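Local atomic coordinates of NigD-like protein (Bacteroides vulgatus ATCC 8482, PDB entry 3K6O), a protein that is of unknown function but probably pairs an N-terminal OB-type domain with a C-terminal beta sandwich, as expected of the NigD-like family. Residues A[43-48]-A[76-81]. Numbering follows the deposited sequence.
With SO4 (sulfate ion), chain G.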
loop_
_atom_site.group_PDB
_atom_site.type_symbol
_atom_site.label_atom_id
_atom_site.label_comp_id
_atom_site.label_asym_id
_atom_site.label_seq_id
_atom_site.Cartn_x
_atom_site.Cartn_y
_atom_site.Cartn_z
ATOM N N VAL A 43 -4.163 8.680 -19.539
ATOM C CA VAL A 43 -5.202 7.727 -19.961
ATOM C C VAL A 43 -5.851 8.137 -21.283
ATOM O O VAL A 43 -6.594 9.123 -21.334
ATOM C CB VAL A 43 -6.298 7.546 -18.877
ATOM C CG1 VAL A 43 -7.328 6.479 -19.327
ATOM C CG2 VAL A 43 -5.679 7.170 -17.500
ATOM N N VAL A 44 -5.573 7.396 -22.360
ATOM C CA VAL A 44 -6.157 7.706 -23.657
ATOM C C VAL A 44 -7.270 6.717 -24.020
ATOM O O VAL A 44 -8.047 7.010 -24.892
ATOM C CB VAL A 44 -5.103 7.747 -24.817
ATOM C CG1 VAL A 44 -4.096 8.860 -24.577
ATOM C CG2 VAL A 44 -4.361 6.379 -24.960
ATOM N N GLN A 45 -7.318 5.552 -23.373
ATOM C CA GLN A 45 -8.432 4.623 -23.503
ATOM C C GLN A 45 -8.760 4.079 -22.115
ATOM O O GLN A 45 -7.868 3.899 -21.283
ATOM C CB GLN A 45 -8.067 3.475 -24.448
ATOM C CG GLN A 45 -7.824 3.902 -25.935
ATOM C CD GLN A 45 -7.260 2.807 -26.805
ATOM O OE1 GLN A 45 -7.099 1.671 -26.361
ATOM N NE2 GLN A 45 -6.931 3.147 -28.068
ATOM N N HIS A 46 -10.035 3.813 -21.874
ATOM C CA HIS A 46 -10.475 3.203 -20.621
ATOM C C HIS A 46 -11.634 2.241 -20.882
ATOM O O HIS A 46 -12.484 2.496 -21.728
ATOM C CB HIS A 46 -10.887 4.280 -19.623
ATOM C CG HIS A 46 -12.100 5.030 -20.037
ATOM N ND1 HIS A 46 -13.286 4.959 -19.345
ATOM C CD2 HIS A 46 -12.335 5.816 -21.116
ATOM C CE1 HIS A 46 -14.192 5.698 -19.962
ATOM N NE2 HIS A 46 -13.646 6.209 -21.051
ATOM N N ILE A 47 -11.641 1.119 -20.166
ATOM C CA ILE A 47 -12.682 0.096 -20.281
ATOM C C ILE A 47 -13.601 0.194 -19.048
ATOM O O ILE A 47 -14.738 -0.279 -19.061
ATOM C CB ILE A 47 -12.031 -1.309 -20.337
ATOM C CG1 ILE A 47 -11.103 -1.420 -21.549
ATOM C CG2 ILE A 47 -13.073 -2.442 -20.311
ATOM C CD1 ILE A 47 -11.760 -1.140 -22.887
ATOM N N VAL A 48 -13.080 0.808 -17.979
ATOM C CA VAL A 48 -13.843 1.077 -16.776
ATOM C C VAL A 48 -13.784 2.574 -16.483
ATOM O O VAL A 48 -12.896 3.269 -16.996
ATOM C CB VAL A 48 -13.298 0.279 -15.579
ATOM C CG1 VAL A 48 -13.461 -1.215 -15.834
ATOM C CG2 VAL A 48 -11.824 0.661 -15.308
ATOM N N ASN A 76 1.191 6.951 -22.733
ATOM C CA ASN A 76 -0.246 6.975 -22.929
ATOM C C ASN A 76 -0.706 5.548 -22.768
ATOM O O ASN A 76 -0.121 4.650 -23.378
ATOM C CB ASN A 76 -0.615 7.467 -24.321
ATOM C CG ASN A 76 -0.241 8.905 -24.548
ATOM O OD1 ASN A 76 -0.230 9.722 -23.604
ATOM N ND2 ASN A 76 0.039 9.244 -25.818
ATOM N N ILE A 77 -1.731 5.335 -21.941
ATOM C CA ILE A 77 -2.178 3.986 -21.617
ATOM C C ILE A 77 -3.658 3.745 -21.870
ATOM O O ILE A 77 -4.444 4.686 -22.015
ATOM C CB ILE A 77 -1.859 3.612 -20.120
ATOM C CG1 ILE A 77 -2.710 4.442 -19.141
ATOM C CG2 ILE A 77 -0.388 3.841 -19.822
ATOM C CD1 ILE A 77 -2.942 3.808 -17.760
ATOM N N ARG A 78 -4.019 2.461 -21.928
ATOM C CA ARG A 78 -5.389 2.033 -21.787
ATOM C C ARG A 78 -5.543 1.538 -20.349
ATOM O O ARG A 78 -4.764 0.689 -19.882
ATOM C CB ARG A 78 -5.742 0.892 -22.764
ATOM C CG ARG A 78 -7.106 0.333 -22.538
ATOM C CD ARG A 78 -7.601 -0.544 -23.640
ATOM N NE ARG A 78 -6.711 -1.648 -23.938
ATOM C CZ ARG A 78 -5.999 -1.779 -25.058
ATOM N NH1 ARG A 78 -6.025 -0.859 -26.021
ATOM N NH2 ARG A 78 -5.236 -2.845 -25.211
ATOM N N LEU A 79 -6.548 2.050 -19.665
ATOM C CA LEU A 79 -6.869 1.603 -18.321
ATOM C C LEU A 79 -7.898 0.486 -18.456
ATOM O O LEU A 79 -9.058 0.764 -18.715
ATOM C CB LEU A 79 -7.424 2.764 -17.493
ATOM C CG LEU A 79 -7.881 2.441 -16.075
ATOM C CD1 LEU A 79 -6.711 1.878 -15.212
ATOM C CD2 LEU A 79 -8.502 3.670 -15.428
ATOM N N ASN A 80 -7.444 -0.767 -18.319
ATOM C CA ASN A 80 -8.290 -1.952 -18.537
ATOM C C ASN A 80 -9.210 -2.262 -17.349
ATOM O O ASN A 80 -10.297 -2.749 -17.534
ATOM C CB ASN A 80 -7.441 -3.201 -18.841
ATOM C CG ASN A 80 -6.519 -3.033 -20.051
ATOM O OD1 ASN A 80 -6.938 -2.564 -21.109
ATOM N ND2 ASN A 80 -5.254 -3.436 -19.893
ATOM N N ASP A 81 -8.773 -1.952 -16.142
ATOM C CA ASP A 81 -9.469 -2.330 -14.917
ATOM C C ASP A 81 -8.678 -1.795 -13.754
ATOM O O ASP A 81 -7.479 -1.481 -13.895
ATOM C CB ASP A 81 -9.524 -3.855 -14.781
ATOM C CG ASP A 81 -10.589 -4.335 -13.825
ATOM O OD1 ASP A 81 -11.332 -3.529 -13.252
ATOM O OD2 ASP A 81 -10.656 -5.558 -13.629
HETATM S S SO4 G . -15.733 7.681 -23.302
HETATM O O1 SO4 G . -14.466 8.287 -23.728
HETATM O O2 SO4 G . -15.767 7.521 -21.857
HETATM O O3 SO4 G . -16.838 8.578 -23.652
HETATM O O4 SO4 G . -15.837 6.354 -23.921
#
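Arg78 sends CG anti to its backbone N (chi1 174°) and bends at chi3 (56°), while Gln45, with CG beside its own N (chi1 -65°), runs extended to CD; Gln45 CB packs against Arg78 CB and CG, and the side chains cross obliquely on the face that carries both. There Arg78 NH1 donates to Gln45 OE1 at 2.8 Å, the amide and guanidinium nearly coplanar. Arg78 NE reaches Asn80 OD1 at 3.0 Å, so two in-plane partners fix the guanidinium's rotation; Asn80 ND2 turns to Asn62. An alanine in place of Arg78 would probably leave Gln45 OE1 and Asn80 OD1 without these donors and the Gln45 amide less restrained, though its NE2 also bonds a tetraethylene glycol. Along the backbone, Ile77 O accepts from two successive amides, Val44 N at 3.0 Å and Gln45 N at 3.3 Å; Leu79 N then bonds Gln45 O (2.8 Å), and Ile47 N bonds Leu79 O. On the other face, with Ile77, Val43 CG1 packs on Leu79 CB at 4.1 Å. His46 ND1 donates to Val48 O, and His46 NE2 to a sulfate, probably from the crystallisation liquor, that Arg51 also binds. The one-residue shift between Val43 and Gln45 makes this a beta bulge in a parallel strand pair, probably within an OB-type domain.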